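Local coordinates for putative gdp-fucose protein o-fucosyltransferase 1 (Caenorhabditis elegans, PDB 3ZY2) that belongs to the GDP-fucose protein O-fucosyltransferase family, with a GT-B type fold, and carries guanosine-5'-diphosphate bound in a pocket, at residues A[202-205]-A[206-210]; A[312-315]-A[316-319]. All coordinates share one frame; numbering follows the deposited sequence.

Two local contacts, one where a helix ends and one where a helix begins, lie on two helices that pack together in this GT-B protein. Contact 1 closes helix 195-208, while contact 2 starts helix 315-324 at the guanine end of the nucleotide pocket. Their centres lie about 14 Å apart and their nearest atoms about 6 Å apart, without touching. Helix 315-324 joins them, since Phe204 and Ile205 of contact 1 pack on its Ile321, and Gln200, two residues before contact 1 on the same helix, makes a weak hydrogen bond to Thr317. Asp313 and Met315 touch GDP directly, whereas the side chain of Phe204 stays about 12 Å from it.

Contact 1 of 2, residues A[202-205]-A[206-210]; sequences KKFI and SANLA
Phe204 and Asn208 meet one helical turn apart, with the amide nitrogen ND2 of Asn208 lying 3.3 Å from Phe204 CD2, above one face of the ring and displaced toward the rim. Ring and amide planes are inclined by 39°, so the two groups are far from a flat stack. CB of Asn208 stands over the same ring, 4.2 Å from the Phe204 centroid, in a CH-pi contact. Phe204 O accepts twice, from Asn208 N at 2.9 Å and from Asn208 ND2 at 3.0 Å; the second bond, in the carbonyl plane on a lone pair, restrains the amide. With CG of Asn208 beside its own backbone N (chi1 -58°), the side chain folds back to share that acceptor.

This is the C-terminal end of helix 195-208, packed against the parallel sheet that holds strands 213-218 and 282-287. Leu209, the first residue to leave helical geometry, still gives its N to Ile205 O at 2.8 Å. On the buried side Leu209 CD1 fills the angle between two neighbours, meeting Phe204 CD1 at 3.8 Å near the plane of the ring and Ile205 CG1 at 3.9 Å. Leu209 also reaches Phe284 of strand 282-287, and Ile205 packs on Ile321 and Arg324 of helix 315-324.

The solvent side is looser. Ser206 and Ala207 are exposed and bind the preceding turn through routine backbone bonds, Ser206 N to Lys202 O and Ala207 N to Lys203 O. Lys203 is exposed as well, and Lys202, partly exposed, has its side chain against Arg324.

Contact 2 of 2, residues A[312-315]-A[316-319]; sequences PDDM and YTSL. With GDP (guanosine-5'-diphosphate), chain C.
Met315 lies alongside Tyr316, both side chains pointing the same way, and sets its CG 3.5 Å from the centroid of the Tyr316 ring, almost straight above it. The sulfur follows obliquely, with Met315 SD 4.2 Å from the Tyr316 centroid, a Met-aromatic contact. Met315 CG sits between the backbone N and the carbonyl carbon (chi1 83°), and a bend at chi3 leaves the methyl CE between the ribose O2' of GDP and Tyr316 OH, which is hydrogen-bonded to Glu48. Met315 SD also borders the ribose, 3.6 Å from GDP O3'.

Asp314, whose OD2 also comes obliquely near the Tyr316 ring, is the N-cap of helix 315-324. Asp314 OD2 takes Thr317 N at 3.1 Å through the anti lone pair, in a nearly straight bond of 167°, and Tyr316 N more weakly. The Asp314 and Thr317 side chains run at about a right angle to each other.

Asp313 turns toward the nucleotide instead: CG stands anti to the backbone N (chi1 -171°), and Asp313 OD1 accepts from GDP N2 at 3.1 Å and, weakly, from N1. Ser318 OG lies 2.8 Å from Asp313 OD1, with Gln310 OE1 a second acceptor near the same hydroxyl, while Ser287 N holds Asp313 OD2.

Contact 1 of 2, residues A[202-205]-A[206-210]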
ATOM      1  N   LYS A 202      30.968 -26.456  -0.516  1.00 14.67           N
ATOM      2  CA  LYS A 202      32.169 -27.083   0.018  1.00 15.60           C
ATOM      3  C   LYS A 202      32.984 -27.705  -1.107  1.00 15.76           C
ATOM      4  O   LYS A 202      34.214 -27.555  -1.148  1.00 14.94           O
ATOM      5  CB  LYS A 202      31.808 -28.128   1.066  1.00 15.96           C
ATOM      6  CG  LYS A 202      31.286 -27.550   2.352  1.00 19.77           C
ATOM      7  CD  LYS A 202      30.796 -28.644   3.298  1.00 24.19           C
ATOM      8  CE  LYS A 202      30.438 -28.066   4.677  1.00 28.51           C
ATOM      9  NZ  LYS A 202      30.030 -29.104   5.675  1.00 32.30           N
ATOM     10  N   LYS A 203      32.317 -28.381  -2.043  1.00 15.60           N
ATOM     11  CA  LYS A 203      33.027 -29.029  -3.143  1.00 16.33           C
ATOM     12  C   LYS A 203      33.704 -28.026  -4.051  1.00 15.51           C
ATOM     13  O   LYS A 203      34.837 -28.236  -4.469  1.00 16.41           O
ATOM     14  CB  LYS A 203      32.108 -29.931  -3.969  1.00 17.03           C
ATOM     15  CG  LYS A 203      31.842 -31.273  -3.343  1.00 20.45           C
ATOM     16  CD  LYS A 203      31.156 -32.168  -4.375  1.00 20.95           C
ATOM     17  CE  LYS A 203      30.708 -33.509  -3.786  1.00 24.83           C
ATOM     18  NZ  LYS A 203      29.672 -33.334  -2.745  1.00 26.83           N
ATOM     19  N   PHE A 204      33.019 -26.922  -4.355  1.00 14.42           N
ATOM     20  CA  PHE A 204      33.613 -25.921  -5.237  1.00 14.25           C
ATOM     21  C   PHE A 204      34.843 -25.305  -4.571  1.00 12.72           C
ATOM     22  O   PHE A 204      35.865 -25.086  -5.219  1.00 13.63           O
ATOM     23  CB  PHE A 204      32.602 -24.822  -5.593  1.00 14.26           C
ATOM     24  CG  PHE A 204      33.143 -23.829  -6.597  1.00 14.16           C
ATOM     25  CD1 PHE A 204      33.849 -22.684  -6.167  1.00 13.74           C
ATOM     26  CD2 PHE A 204      32.978 -24.036  -7.968  1.00 16.88           C
ATOM     27  CE1 PHE A 204      34.376 -21.789  -7.107  1.00 15.56           C
ATOM     28  CE2 PHE A 204      33.477 -23.131  -8.890  1.00 17.61           C
ATOM     29  CZ  PHE A 204      34.181 -22.010  -8.463  1.00 16.98           C
ATOM     30  N   ILE A 205      34.723 -24.987  -3.279  1.00 12.88           N
ATOM     31  CA  ILE A 205      35.850 -24.401  -2.542  1.00 12.18           C
ATOM     32  C   ILE A 205      37.037 -25.386  -2.553  1.00 12.84           C
ATOM     33  O   ILE A 205      38.166 -25.020  -2.912  1.00 12.68           O
ATOM     34  CB  ILE A 205      35.430 -24.002  -1.114  1.00 10.79           C
ATOM     35  CG1 ILE A 205      34.451 -22.836  -1.202  1.00 12.36           C
ATOM     36  CG2 ILE A 205      36.643 -23.602  -0.261  1.00 12.47           C
ATOM     37  CD1 ILE A 205      33.536 -22.729   0.042  1.00 12.83           C
ATOM     38  N   SER A 206      36.783 -26.635  -2.156  1.00 13.67           N
ATOM     39  CA  SER A 206      37.861 -27.606  -2.068  1.00 14.69           C
ATOM     40  C   SER A 206      38.572 -27.772  -3.417  1.00 15.60           C
ATOM     41  O   SER A 206      39.802 -27.796  -3.473  1.00 16.35           O
ATOM     42  CB  SER A 206      37.295 -28.942  -1.573  1.00 15.75           C
ATOM     43  OG  SER A 206      38.318 -29.906  -1.413  1.00 20.58           O
ATOM     44  N   ALA A 207      37.805 -27.869  -4.495  1.00 15.74           N
ATOM     45  CA  ALA A 207      38.381 -28.133  -5.823  1.00 16.90           C
ATOM     46  C   ALA A 207      39.070 -26.941  -6.438  1.00 16.41           C
ATOM     47  O   ALA A 207      40.062 -27.098  -7.192  1.00 18.42           O
ATOM     48  CB  ALA A 207      37.298 -28.611  -6.777  1.00 17.79           C
ATOM     49  N   ASN A 208      38.560 -25.745  -6.145  1.00 14.87           N
ATOM     50  CA  ASN A 208      38.947 -24.551  -6.890  1.00 14.80           C
ATOM     51  C   ASN A 208      39.637 -23.431  -6.141  1.00 14.34           C
ATOM     52  O   ASN A 208      40.349 -22.638  -6.767  1.00 15.33           O
ATOM     53  CB  ASN A 208      37.742 -23.974  -7.627  1.00 14.81           C
ATOM     54  CG  ASN A 208      37.117 -24.976  -8.568  1.00 16.95           C
ATOM     55  OD1 ASN A 208      37.679 -25.294  -9.619  1.00 22.54           O
ATOM     56  ND2 ASN A 208      35.956 -25.485  -8.193  1.00 19.10           N
ATOM     57  N   LEU A 209      39.395 -23.331  -4.836  1.00 14.19           N
ATOM     58  CA  LEU A 209      39.722 -22.110  -4.094  1.00 13.30           C
ATOM     59  C   LEU A 209      40.720 -22.388  -2.973  1.00 13.28           C
ATOM     60  O   LEU A 209      40.328 -22.747  -1.848  1.00 14.88           O
ATOM     61  CB  LEU A 209      38.438 -21.464  -3.542  1.00 13.68           C
ATOM     62  CG  LEU A 209      37.424 -20.985  -4.598  1.00 12.82           C
ATOM     63  CD1 LEU A 209      36.107 -20.578  -3.919  1.00 14.35           C
ATOM     64  CD2 LEU A 209      38.004 -19.828  -5.420  1.00 14.64           C
ATOM     65  N   ALA A 210      42.002 -22.198  -3.272  1.00 12.28           N
ATOM     66  CA  ALA A 210      43.042 -22.316  -2.243  1.00 12.09           C
ATOM     67  C   ALA A 210      42.772 -21.251  -1.180  1.00 11.82           C
ATOM     68  O   ALA A 210      42.373 -20.102  -1.465  1.00 12.54           O
ATOM     69  CB  ALA A 210      44.436 -22.163  -2.850  1.00 12.05           C
TER

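Contact 2 of 2, residues A[312-315]-A[316-319]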
ATOM      1  N   PRO A 312      27.370 -22.709 -14.899  1.00 25.83           N
ATOM      2  CA  PRO A 312      26.847 -21.336 -14.803  1.00 25.02           C
ATOM      3  C   PRO A 312      26.888 -20.832 -13.361  1.00 23.35           C
ATOM      4  O   PRO A 312      27.138 -21.632 -12.443  1.00 22.89           O
ATOM      5  CB  PRO A 312      25.398 -21.474 -15.270  1.00 26.17           C
ATOM      6  CG  PRO A 312      25.038 -22.899 -14.958  1.00 26.46           C
ATOM      7  CD  PRO A 312      26.288 -23.713 -14.998  1.00 26.92           C
ATOM      8  N   ASP A 313      26.640 -19.534 -13.160  1.00 22.33           N
ATOM      9  CA  ASP A 313      26.629 -18.960 -11.808  1.00 20.81           C
ATOM     10  C   ASP A 313      25.273 -19.238 -11.142  1.00 20.21           C
ATOM     11  O   ASP A 313      24.265 -18.633 -11.524  1.00 20.50           O
ATOM     12  CB  ASP A 313      26.933 -17.440 -11.846  1.00 20.15           C
ATOM     13  CG  ASP A 313      27.153 -16.838 -10.460  1.00 20.30           C
ATOM     14  OD1 ASP A 313      26.353 -17.076  -9.546  1.00 19.48           O
ATOM     15  OD2 ASP A 313      28.118 -16.079 -10.303  1.00 17.94           O
ATOM     16  N   ASP A 314      25.263 -20.181 -10.183  1.00 18.27           N
ATOM     17  CA  ASP A 314      24.053 -20.573  -9.417  1.00 17.87           C
ATOM     18  C   ASP A 314      23.951 -19.651  -8.237  1.00 16.53           C
ATOM     19  O   ASP A 314      24.850 -19.632  -7.376  1.00 16.84           O
ATOM     20  CB  ASP A 314      24.162 -21.984  -8.842  1.00 18.05           C
ATOM     21  CG  ASP A 314      22.872 -22.426  -8.161  1.00 22.88           C
ATOM     22  OD1 ASP A 314      22.000 -22.962  -8.885  1.00 27.39           O
ATOM     23  OD2 ASP A 314      22.682 -22.264  -6.922  1.00 18.25           O
ATOM     24  N   MET A 315      22.890 -18.856  -8.178  1.00 15.17           N
ATOM     25  CA  MET A 315      22.877 -17.777  -7.200  1.00 14.10           C
ATOM     26  C   MET A 315      22.985 -18.270  -5.756  1.00 12.17           C
ATOM     27  O   MET A 315      23.596 -17.591  -4.928  1.00 13.17           O
ATOM     28  CB  MET A 315      21.693 -16.822  -7.386  1.00 14.37           C
ATOM     29  CG  MET A 315      20.382 -17.289  -6.753  1.00 16.86           C
ATOM     30  SD  MET A 315      19.004 -16.132  -7.061  1.00 20.97           S
ATOM     31  CE  MET A 315      18.464 -16.862  -8.563  1.00 20.17           C
ATOM     32  N   TYR A 316      22.368 -19.415  -5.439  1.00 11.08           N
ATOM     33  CA  TYR A 316      22.293 -19.823  -4.034  1.00 11.53           C
ATOM     34  C   TYR A 316      23.618 -20.398  -3.582  1.00 11.76           C
ATOM     35  O   TYR A 316      24.095 -20.091  -2.473  1.00 12.06           O
ATOM     36  CB  TYR A 316      21.136 -20.803  -3.801  1.00 11.64           C
ATOM     37  CG  TYR A 316      19.852 -20.319  -4.425  1.00 11.44           C
ATOM     38  CD1 TYR A 316      19.142 -19.236  -3.870  1.00 12.03           C
ATOM     39  CD2 TYR A 316      19.358 -20.912  -5.603  1.00 11.85           C
ATOM     40  CE1 TYR A 316      17.953 -18.757  -4.468  1.00 12.35           C
ATOM     41  CE2 TYR A 316      18.165 -20.435  -6.195  1.00 12.38           C
ATOM     42  CZ  TYR A 316      17.477 -19.360  -5.616  1.00 12.97           C
ATOM     43  OH  TYR A 316      16.296 -18.847  -6.155  1.00 14.60           O
ATOM     44  N   THR A 317      24.219 -21.202  -4.442  1.00 13.12           N
ATOM     45  CA  THR A 317      25.526 -21.775  -4.148  1.00 13.56           C
ATOM     46  C   THR A 317      26.549 -20.642  -4.088  1.00 12.33           C
ATOM     47  O   THR A 317      27.422 -20.659  -3.216  1.00 13.06           O
ATOM     48  CB  THR A 317      25.935 -22.872  -5.135  1.00 14.44           C
ATOM     49  OG1 THR A 317      24.932 -23.909  -5.109  1.00 17.53           O
ATOM     50  CG2 THR A 317      27.279 -23.474  -4.746  1.00 16.04           C
ATOM     51  N   SER A 318      26.390 -19.614  -4.921  1.00 12.11           N
ATOM     52  CA  SER A 318      27.282 -18.436  -4.820  1.00 11.68           C
ATOM     53  C   SER A 318      27.150 -17.766  -3.464  1.00 11.68           C
ATOM     54  O   SER A 318      28.156 -17.419  -2.853  1.00 11.42           O
ATOM     55  CB  SER A 318      27.047 -17.412  -5.933  1.00 13.48           C
ATOM     56  OG  SER A 318      27.546 -17.908  -7.170  1.00 16.14           O
ATOM     57  N   LEU A 319      25.920 -17.542  -3.003  1.00 10.34           N
ATOM     58  CA  LEU A 319      25.736 -16.963  -1.668  1.00 10.02           C
ATOM     59  C   LEU A 319      26.416 -17.815  -0.586  1.00 10.06           C
ATOM     60  O   LEU A 319      27.068 -17.288   0.345  1.00  9.93           O
ATOM     61  CB  LEU A 319      24.229 -16.829  -1.355  1.00 10.02           C
ATOM     62  CG  LEU A 319      23.521 -15.712  -2.147  1.00  9.55           C
ATOM     63  CD1 LEU A 319      22.032 -15.919  -2.029  1.00 10.24           C
ATOM     64  CD2 LEU A 319      23.895 -14.321  -1.626  1.00 12.54           C
TER
HETATM   65  PB  GDP C1381      19.571  -6.534  -5.385  0.50 29.74           P
HETATM   66  O1B GDP C1381      20.970  -6.950  -5.654  0.50 17.02           O
HETATM   67  O2B GDP C1381      18.945  -5.981  -4.066  0.50 22.43           O
HETATM   68  O3B GDP C1381      18.578  -6.531  -6.700  0.50 23.19           O
HETATM   69  O3A GDP C1381      19.340  -8.220  -5.131  0.50 15.80           O
HETATM   70  PA  GDP C1381      17.901  -9.104  -5.444  0.50 25.82           P
HETATM   71  O1A GDP C1381      18.787 -10.529  -4.969  0.50 17.65           O
HETATM   72  O2A GDP C1381      16.720  -8.771  -4.936  0.50 10.46           O
HETATM   73  O5' GDP C1381      18.066  -8.690  -7.182  0.50 24.32           O
HETATM   74  C5' GDP C1381      19.126  -9.408  -7.347  0.50 20.91           C
HETATM   75  C4' GDP C1381      19.344 -10.297  -8.333  0.50 28.72           C
HETATM   76  O4' GDP C1381      20.017 -10.370  -9.525  0.50 28.48           O
HETATM   77  C3' GDP C1381      19.601 -11.451  -7.605  0.50 23.44           C
HETATM   78  O3' GDP C1381      18.475 -12.617  -6.983  0.50 21.22           O
HETATM   79  C2' GDP C1381      20.190 -13.066  -8.969  0.50 50.32           C
HETATM   80  O2' GDP C1381      18.989 -13.436  -9.485  0.50 20.56           O
HETATM   81  C1' GDP C1381      20.868 -11.916  -9.693  0.50 29.92           C
HETATM   82  N9  GDP C1381      22.015 -11.773  -9.132  0.50 25.66           N
HETATM   83  C8  GDP C1381      22.625 -10.322  -8.207  0.50 26.93           C
HETATM   84  N7  GDP C1381      23.714 -11.004  -8.048  0.50 30.98           N
HETATM   85  C5  GDP C1381      24.077 -12.168  -8.419  0.50 21.33           C
HETATM   86  C6  GDP C1381      25.298 -13.404  -8.458  0.50 26.25           C
HETATM   87  O6  GDP C1381      26.196 -12.997  -7.881  0.50 22.12           O
HETATM   88  N1  GDP C1381      24.862 -14.216  -9.016  0.50 22.09           N
HETATM   89  C2  GDP C1381      23.888 -14.665  -9.643  0.50 23.77           C
HETATM   90  N2  GDP C1381      23.684 -15.516 -10.121  0.50 19.79           N
HETATM   91  N3  GDP C1381      22.532 -13.894  -9.876  0.50 25.23           N
HETATM   92  C4  GDP C1381      22.773 -12.640  -9.201  0.50 22.66           C